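Local coordinates for putative GAF sensor protein (Burkholderia vietnamiensis, PDB 5HL6) that probably reduces free L-methionine-(R)-S-oxide to methionine, as a GAF-domain member of the free methionine sulfoxide reductase family, at the interface of chains A and B. Numbering follows the deposited sequence. Chains: chain A/B, Putative GAF sensor protein.

The three contacts are neighbouring patches of one two-fold symmetric interface. Their C-alpha centres lie close together: about 10 Å between contacts 1 and 3, and about 12 Å from contact 2 to either of the others. Contacts 1 and 3 share A:Phe77 and B:Asn47; in both, helix 41-55 carries most of chain B's side, joined by B:Gln78 in contact 1 and by residues leading into the helix in contact 3. Contact 2 exchanges the roles, with helix 41-53 of chain A on the strand and loop of chain B. This reciprocal pattern is consistent with a dimer, though the deposited assembly alone does not prove it.

Contact 1: the interface of chains A and B. Residues chain A 77, 79-82; chain B 47, 50-51, 54, 78.
A:Pro81 lays the CG-CD side of its ring over B:Ala50 on the helix 41-55 of chain B, with CD 3.6 Å from the B:Ala50 CB methyl. A rigid proline without an amide N-H suits a place where it packs against carbon, and its CG also reaches the backbone of B:Leu51. The small B:Ala50 lets the loop come this near; its CB also meets the tip of the A:Phe77 ring, 3.5 Å from CZ. The oxygen of B:Asn47, OD1, lies 3.4 Å from A:Phe77 CE2, amide and ring planes 66° apart, and shares water 1 with the backbone N of A:Ala82. B:His54 turns its CE1 corner to the A:Gly79 carbonyl, while A:Lys80 CA sits over one ring face near the rim. The histidine's ND1 donates in the ring plane to B:Ala50 O, 3.1 Å away, which should help to fix the ring's rotation. B:Gln78 bends at chi2 (-61°) and reads the loop backbone with both ends of its amide: NE2 donates to A:Phe77 O at 2.8 Å, and OE1 accepts from A:Gly79 N at 3.0 Å in a nearly straight bond (166° at H). The patch docks one chain's loop on the other's helix and B:Gln78, probably helping to hold the pair together if this dimer is biological.

Contact 2: the interface of chains A and B. Residues chain A 42-43, 46-47, 50, 78; chain B 74-77, 81-82.
B:Phe77 presses the outer part of its ring against the helix 41-53 of chain A, in a pairing of two GAF domains of the free methionine sulfoxide reductase family. The ring's CZ lies 3.5 Å from A:Ala50 CB, and CE2 is 3.7 Å from A:Ala46 CB. Alanines suit this helix face because their single methyls leave room for a broad aromatic ring. The side chain of A:Asn47 crosses that of the phenylalanine at about a right angle, bringing OD1 to the ring's CE2-CZ side with the amide and ring planes 59° apart.

Farther along the helix, A:Ala43 packs its CB on B:Val74 CG1 at 3.8 Å. That branch stands between the backbone N and the carbonyl carbon of the valine (chi1 72°) and also touches A:Asn47 ND2. A:Ile42 adds its CG2 methyl beside B:Pro76 CD, and B:Gly75 O comes to 3.4 Å of A:Ala46 CB, a small methyl that admits the strand backbone.

Two waters bridge the chains. Water 2 sits 3.8 Å above the centre of the B:Phe77 ring and joins A:Ala46 O, B:Phe77 O and A:Gln78 NE2, with 157° at the hydrogen of the glutamine amide. Although A:Gln78 NE2 is also near B:Phe77 O, its N-H is not aimed at that oxygen. Water 3 links A:Asn47 OD1 (2.9 Å) to the backbone N of B:Ala82, a poorly ordered residue, and may help to hold the amide beside the ring.

Contact 3: the interface of chains A and B. Residues chain A 73-77, 84; chain B 38, 40, 42-43, 46-47.
A:Val74 places CG1 between its backbone N and carbonyl carbon (chi1 76°), which directs this methyl to the B:Ala43 CB methyl, 3.8 Å away. On A:Val84 it is CG1 that stands anti to the backbone N (chi1 -176°): CG2 approaches the B:Asn47 amide nitrogen, ND2, at 3.3 Å, while CG1 lies alongside the B:Glu38 carboxylate, the two side chains running past each other in opposite directions. A branched valine suits this place because its two methyls spread over both neighbours, CG2 nearer the amide and CG1 nearer the carboxylate. A:Val73 adds CG1 against both B:Ala43 CB and the CB of B:Asp40.

The two acids probably help to order the start of helix 41-55. B:Asp40 acts as its N-cap, OD2 accepting from B:Ala43 N through the anti lone pair at 2.9 Å. B:Glu38 in turn takes the B:Asp40 backbone N with OE2, on the anti side and 22° out of the carboxylate plane. The helix end would probably favour negative charge on B:Asp40.

The small B:Ala46 CB lies 3.4 Å from A:Gly75 O, and its size lets the helix lie close to the strand; the alanine's carbonyl O shares water 5 with A:Phe77 O. Water 4 bridges the other end of the patch, 2.8 Å from A:Val74 O and 2.7 Å from B:Asp40 OD2.

Contact 1: the interface of chains A and B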
loop_
_atom_site.group_PDB
_atom_site.type_symbol
_atom_site.label_atom_id
_atom_site.label_comp_id
_atom_site.label_asym_id
_atom_site.label_seq_id
_atom_site.Cartn_x
_atom_site.Cartn_y
_atom_site.Cartn_z
ATOM N N PHE A 77 -2.012 -1.368 -1.386
ATOM C CA PHE A 77 -3.270 -0.625 -1.387
ATOM C C PHE A 77 -3.062 0.727 -0.714
ATOM O O PHE A 77 -2.115 0.915 0.057
ATOM C CB PHE A 77 -4.389 -1.401 -0.674
ATOM C CG PHE A 77 -4.187 -1.541 0.833
ATOM C CD1 PHE A 77 -4.712 -0.607 1.711
ATOM C CD2 PHE A 77 -3.496 -2.625 1.359
ATOM C CE1 PHE A 77 -4.543 -0.740 3.090
ATOM C CE2 PHE A 77 -3.320 -2.763 2.736
ATOM C CZ PHE A 77 -3.831 -1.816 3.600
ATOM N N GLY A 79 -5.250 3.391 1.835
ATOM C CA GLY A 79 -6.383 3.456 2.738
ATOM C C GLY A 79 -6.044 2.865 4.095
ATOM O O GLY A 79 -4.880 2.602 4.417
ATOM N N LYS A 80 -7.072 2.657 4.918
ATOM C CA LYS A 80 -6.853 2.045 6.219
ATOM C C LYS A 80 -6.756 0.529 6.071
ATOM O O LYS A 80 -7.259 -0.038 5.096
ATOM C CB LYS A 80 -7.983 2.424 7.172
ATOM N N PRO A 81 -6.091 -0.149 7.011
ATOM C CA PRO A 81 -6.076 -1.619 6.989
ATOM C C PRO A 81 -7.488 -2.174 6.821
ATOM O O PRO A 81 -8.447 -1.659 7.395
ATOM C CB PRO A 81 -5.479 -1.982 8.356
ATOM C CG PRO A 81 -4.605 -0.817 8.709
ATOM C CD PRO A 81 -5.302 0.401 8.133
ATOM N N ALA A 82 -7.630 -3.197 5.980
ATOM C CA ALA A 82 -8.956 -3.767 5.742
ATOM C C ALA A 82 -8.910 -5.295 5.766
ATOM O O ALA A 82 -8.167 -5.874 6.556
ATOM C CB ALA A 82 -9.526 -3.259 4.413
ATOM N N ASN B 47 -0.171 -3.842 5.002
ATOM C CA ASN B 47 -0.959 -3.546 6.196
ATOM C C ASN B 47 -0.166 -2.718 7.198
ATOM O O ASN B 47 -0.719 -1.816 7.841
ATOM C CB ASN B 47 -1.454 -4.855 6.841
ATOM C CG ASN B 47 -2.718 -5.360 6.177
ATOM O OD1 ASN B 47 -3.477 -4.569 5.622
ATOM N ND2 ASN B 47 -2.956 -6.673 6.230
ATOM N N ALA B 50 -0.113 0.846 6.077
ATOM C CA ALA B 50 -1.414 1.465 6.318
ATOM C C ALA B 50 -1.622 1.763 7.796
ATOM O O ALA B 50 -2.151 2.820 8.160
ATOM C CB ALA B 50 -2.532 0.554 5.803
ATOM N N LEU B 51 -1.220 0.837 8.667
ATOM C CA LEU B 51 -1.444 1.020 10.095
ATOM C C LEU B 51 -0.664 2.221 10.625
ATOM O O LEU B 51 -1.217 3.081 11.323
ATOM C CB LEU B 51 -1.052 -0.257 10.844
ATOM C CG LEU B 51 -0.984 -0.111 12.360
ATOM C CD1 LEU B 51 -2.376 0.141 12.930
ATOM C CD2 LEU B 51 -0.360 -1.365 12.970
ATOM N N HIS B 54 -1.876 5.721 9.352
ATOM C CA HIS B 54 -3.141 6.221 9.858
ATOM C C HIS B 54 -3.162 6.353 11.372
ATOM O O HIS B 54 -4.136 6.875 11.915
ATOM C CB HIS B 54 -4.288 5.346 9.340
ATOM C CG HIS B 54 -4.604 5.609 7.897
ATOM N ND1 HIS B 54 -4.047 4.884 6.866
ATOM C CD2 HIS B 54 -5.356 6.574 7.313
ATOM C CE1 HIS B 54 -4.473 5.365 5.711
ATOM N NE2 HIS B 54 -5.267 6.392 5.953
ATOM N N GLN B 78 1.816 4.216 1.629
ATOM C CA GLN B 78 0.746 5.210 1.644
ATOM C C GLN B 78 1.307 6.561 1.216
ATOM O O GLN B 78 2.402 6.947 1.646
ATOM C CB GLN B 78 0.126 5.353 3.040
ATOM C CG GLN B 78 -0.335 4.055 3.651
ATOM C CD GLN B 78 -1.398 3.383 2.811
ATOM O OE1 GLN B 78 -2.425 3.980 2.504
ATOM N NE2 GLN B 78 -1.148 2.143 2.422
HETATM O O HOH W 1 -6.321 -4.642 4.109
#

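Contact 2: the interface of chains A and B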
loop_
_atom_site.group_PDB
_atom_site.type_symbol
_atom_site.label_atom_id
_atom_site.label_comp_id
_atom_site.label_asym_id
_atom_site.label_seq_id
_atom_site.Cartn_x
_atom_site.Cartn_y
_atom_site.Cartn_z
ATOM N N ILE A 42 5.372 -5.540 -7.690
ATOM C CA ILE A 42 4.937 -4.915 -6.442
ATOM C C ILE A 42 5.045 -3.403 -6.553
ATOM O O ILE A 42 4.146 -2.663 -6.136
ATOM C CB ILE A 42 5.771 -5.440 -5.259
ATOM C CG1 ILE A 42 5.596 -6.949 -5.108
ATOM C CG2 ILE A 42 5.371 -4.728 -3.976
ATOM C CD1 ILE A 42 4.159 -7.362 -4.861
ATOM N N ALA A 43 6.165 -2.927 -7.097
ATOM C CA ALA A 43 6.309 -1.505 -7.367
ATOM C C ALA A 43 5.163 -1.007 -8.237
ATOM O O ALA A 43 4.539 0.019 -7.938
ATOM C CB ALA A 43 7.657 -1.234 -8.038
ATOM N N ALA A 46 1.865 -0.909 -6.289
ATOM C CA ALA A 46 1.797 0.165 -5.300
ATOM C C ALA A 46 1.659 1.537 -5.968
ATOM O O ALA A 46 0.859 2.375 -5.524
ATOM C CB ALA A 46 3.027 0.111 -4.389
ATOM N N ASN A 47 2.400 1.774 -7.055
ATOM C CA ASN A 47 2.320 3.066 -7.737
ATOM C C ASN A 47 0.979 3.246 -8.432
ATOM O O ASN A 47 0.417 4.344 -8.427
ATOM C CB ASN A 47 3.450 3.198 -8.748
ATOM C CG ASN A 47 4.747 3.600 -8.090
ATOM O OD1 ASN A 47 4.733 4.351 -7.121
ATOM N ND2 ASN A 47 5.869 3.082 -8.589
ATOM N N ALA A 50 -1.508 4.192 -5.768
ATOM C CA ALA A 50 -1.310 5.587 -5.392
ATOM C C ALA A 50 -1.799 6.533 -6.481
ATOM O O ALA A 50 -2.381 7.580 -6.180
ATOM C CB ALA A 50 0.166 5.843 -5.082
ATOM N N GLN A 78 -3.982 1.656 -0.990
ATOM C CA GLN A 78 -4.091 2.913 -0.260
ATOM C C GLN A 78 -5.361 2.915 0.586
ATOM O O GLN A 78 -6.427 2.496 0.125
ATOM C CB GLN A 78 -4.096 4.110 -1.230
ATOM C CG GLN A 78 -2.859 4.199 -2.104
ATOM C CD GLN A 78 -1.798 5.121 -1.528
ATOM O OE1 GLN A 78 -2.110 6.080 -0.821
ATOM N NE2 GLN A 78 -0.541 4.842 -1.838
ATOM N N VAL B 74 10.631 0.463 -4.857
ATOM C CA VAL B 74 9.553 0.812 -3.936
ATOM C C VAL B 74 8.643 -0.394 -3.730
ATOM O O VAL B 74 8.360 -1.152 -4.668
ATOM C CB VAL B 74 8.764 2.029 -4.445
ATOM C CG1 VAL B 74 7.882 1.669 -5.660
ATOM C CG2 VAL B 74 7.912 2.613 -3.324
ATOM N N GLY B 75 8.209 -0.590 -2.482
ATOM C CA GLY B 75 7.248 -1.621 -2.125
ATOM C C GLY B 75 5.922 -0.981 -1.765
ATOM O O GLY B 75 5.619 0.118 -2.233
ATOM N N PRO B 76 5.098 -1.638 -0.935
ATOM C CA PRO B 76 3.838 -1.010 -0.515
ATOM C C PRO B 76 4.096 0.302 0.213
ATOM O O PRO B 76 5.071 0.431 0.958
ATOM C CB PRO B 76 3.205 -2.050 0.424
ATOM C CG PRO B 76 3.855 -3.356 0.072
ATOM C CD PRO B 76 5.275 -2.975 -0.329
ATOM N N PHE B 77 3.201 1.273 0.007
ATOM C CA PHE B 77 3.310 2.558 0.695
ATOM C C PHE B 77 1.961 3.269 0.695
ATOM O O PHE B 77 1.098 2.997 -0.141
ATOM C CB PHE B 77 4.377 3.445 0.040
ATOM C CG PHE B 77 4.014 3.908 -1.357
ATOM C CD1 PHE B 77 3.254 5.057 -1.552
ATOM C CD2 PHE B 77 4.433 3.195 -2.471
ATOM C CE1 PHE B 77 2.920 5.494 -2.837
ATOM C CE2 PHE B 77 4.091 3.616 -3.754
ATOM C CZ PHE B 77 3.333 4.771 -3.934
ATOM N N PRO B 81 2.503 8.850 -5.479
ATOM C CA PRO B 81 3.675 8.210 -6.090
ATOM C C PRO B 81 4.942 8.994 -5.765
ATOM O O PRO B 81 4.929 10.221 -5.722
ATOM C CB PRO B 81 3.355 8.247 -7.590
ATOM C CG PRO B 81 1.873 8.276 -7.657
ATOM C CD PRO B 81 1.403 9.033 -6.446
ATOM N N ALA B 82 6.027 8.271 -5.469
ATOM C CA ALA B 82 7.293 8.902 -5.106
ATOM C C ALA B 82 8.418 8.386 -5.998
ATOM O O ALA B 82 8.250 8.284 -7.214
ATOM C CB ALA B 82 7.616 8.657 -3.629
HETATM O O HOH W 2 0.402 2.357 -2.874
HETATM O O HOH W 3 6.551 5.721 -5.367
#

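Contact 3: the interface of chains A and B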
loop_
_atom_site.group_PDB
_atom_site.type_symbol
_atom_site.label_atom_id
_atom_site.label_comp_id
_atom_site.label_asym_id
_atom_site.label_seq_id
_atom_site.Cartn_x
_atom_site.Cartn_y
_atom_site.Cartn_z
ATOM N N VAL A 73 -5.693 -12.478 -1.356
ATOM C CA VAL A 73 -4.780 -12.028 -0.300
ATOM C C VAL A 73 -4.366 -10.600 -0.626
ATOM O O VAL A 73 -3.907 -10.331 -1.740
ATOM C CB VAL A 73 -3.526 -12.915 -0.196
ATOM C CG1 VAL A 73 -2.630 -12.436 0.964
ATOM C CG2 VAL A 73 -3.914 -14.398 -0.024
ATOM N N VAL A 74 -4.514 -9.684 0.335
ATOM C CA VAL A 74 -4.307 -8.273 0.009
ATOM C C VAL A 74 -2.876 -8.025 -0.457
ATOM O O VAL A 74 -1.909 -8.592 0.080
ATOM C CB VAL A 74 -4.681 -7.372 1.200
ATOM C CG1 VAL A 74 -3.604 -7.399 2.320
ATOM C CG2 VAL A 74 -4.950 -5.932 0.699
ATOM N N GLY A 75 -2.742 -7.170 -1.485
ATOM C CA GLY A 75 -1.475 -6.690 -1.974
ATOM C C GLY A 75 -1.337 -5.203 -1.669
ATOM O O GLY A 75 -1.970 -4.699 -0.738
ATOM N N PRO A 76 -0.541 -4.464 -2.443
ATOM C CA PRO A 76 -0.425 -3.019 -2.182
ATOM C C PRO A 76 -1.785 -2.338 -2.273
ATOM O O PRO A 76 -2.614 -2.686 -3.118
ATOM C CB PRO A 76 0.532 -2.531 -3.279
ATOM C CG PRO A 76 1.370 -3.769 -3.591
ATOM C CD PRO A 76 0.382 -4.908 -3.501
ATOM N N PHE A 77 -2.012 -1.368 -1.386
ATOM C CA PHE A 77 -3.270 -0.625 -1.387
ATOM C C PHE A 77 -3.062 0.727 -0.714
ATOM O O PHE A 77 -2.115 0.915 0.057
ATOM C CB PHE A 77 -4.389 -1.401 -0.674
ATOM C CG PHE A 77 -4.187 -1.541 0.833
ATOM C CD1 PHE A 77 -4.712 -0.607 1.711
ATOM C CD2 PHE A 77 -3.496 -2.625 1.359
ATOM C CE1 PHE A 77 -4.543 -0.740 3.090
ATOM C CE2 PHE A 77 -3.320 -2.763 2.736
ATOM C CZ PHE A 77 -3.831 -1.816 3.600
ATOM N N VAL A 84 -7.717 -8.891 5.080
ATOM C CA VAL A 84 -6.423 -9.451 4.674
ATOM C C VAL A 84 -6.602 -10.626 3.723
ATOM O O VAL A 84 -5.927 -10.718 2.695
ATOM C CB VAL A 84 -5.582 -9.858 5.896
ATOM C CG1 VAL A 84 -4.217 -10.344 5.420
ATOM C CG2 VAL A 84 -5.444 -8.692 6.869
ATOM N N GLU B 38 -0.204 -13.734 9.832
ATOM C CA GLU B 38 -0.341 -13.753 8.381
ATOM C C GLU B 38 0.990 -14.153 7.755
ATOM O O GLU B 38 2.009 -13.497 8.019
ATOM C CB GLU B 38 -0.783 -12.392 7.855
ATOM C CG GLU B 38 -0.701 -12.263 6.338
ATOM C CD GLU B 38 -1.444 -13.363 5.611
ATOM O OE1 GLU B 38 -2.594 -13.682 5.992
ATOM O OE2 GLU B 38 -0.868 -13.933 4.663
ATOM N N ASP B 40 1.948 -14.031 4.510
ATOM C CA ASP B 40 2.348 -13.344 3.288
ATOM C C ASP B 40 3.067 -12.035 3.597
ATOM O O ASP B 40 2.512 -11.146 4.253
ATOM C CB ASP B 40 1.143 -13.081 2.390
ATOM C CG ASP B 40 1.558 -12.599 1.019
ATOM O OD1 ASP B 40 1.829 -13.462 0.156
ATOM O OD2 ASP B 40 1.629 -11.364 0.821
ATOM N N ILE B 42 4.162 -9.531 1.559
ATOM C CA ILE B 42 3.671 -8.323 0.901
ATOM C C ILE B 42 2.402 -7.826 1.584
ATOM O O ILE B 42 2.232 -6.623 1.798
ATOM C CB ILE B 42 3.470 -8.596 -0.599
ATOM C CG1 ILE B 42 4.830 -8.795 -1.269
ATOM C CG2 ILE B 42 2.690 -7.451 -1.277
ATOM C CD1 ILE B 42 5.717 -7.566 -1.177
ATOM N N ALA B 43 1.517 -8.748 1.988
ATOM C CA ALA B 43 0.327 -8.361 2.742
ATOM C C ALA B 43 0.713 -7.666 4.042
ATOM O O ALA B 43 0.135 -6.633 4.407
ATOM C CB ALA B 43 -0.537 -9.599 3.046
ATOM N N ALA B 46 2.039 -4.189 3.247
ATOM C CA ALA B 46 0.958 -3.269 2.909
ATOM C C ALA B 46 0.163 -2.868 4.151
ATOM O O ALA B 46 -0.135 -1.681 4.359
ATOM C CB ALA B 46 0.061 -3.890 1.843
ATOM N N ASN B 47 -0.171 -3.842 5.002
ATOM C CA ASN B 47 -0.959 -3.546 6.196
ATOM C C ASN B 47 -0.166 -2.718 7.198
ATOM O O ASN B 47 -0.719 -1.816 7.841
ATOM C CB ASN B 47 -1.454 -4.855 6.841
ATOM C CG ASN B 47 -2.718 -5.360 6.177
ATOM O OD1 ASN B 47 -3.477 -4.569 5.622
ATOM N ND2 ASN B 47 -2.956 -6.673 6.230
HETATM O O HOH W 4 0.225 -10.064 -1.086
HETATM O O HOH W 5 -0.430 -0.274 1.976
#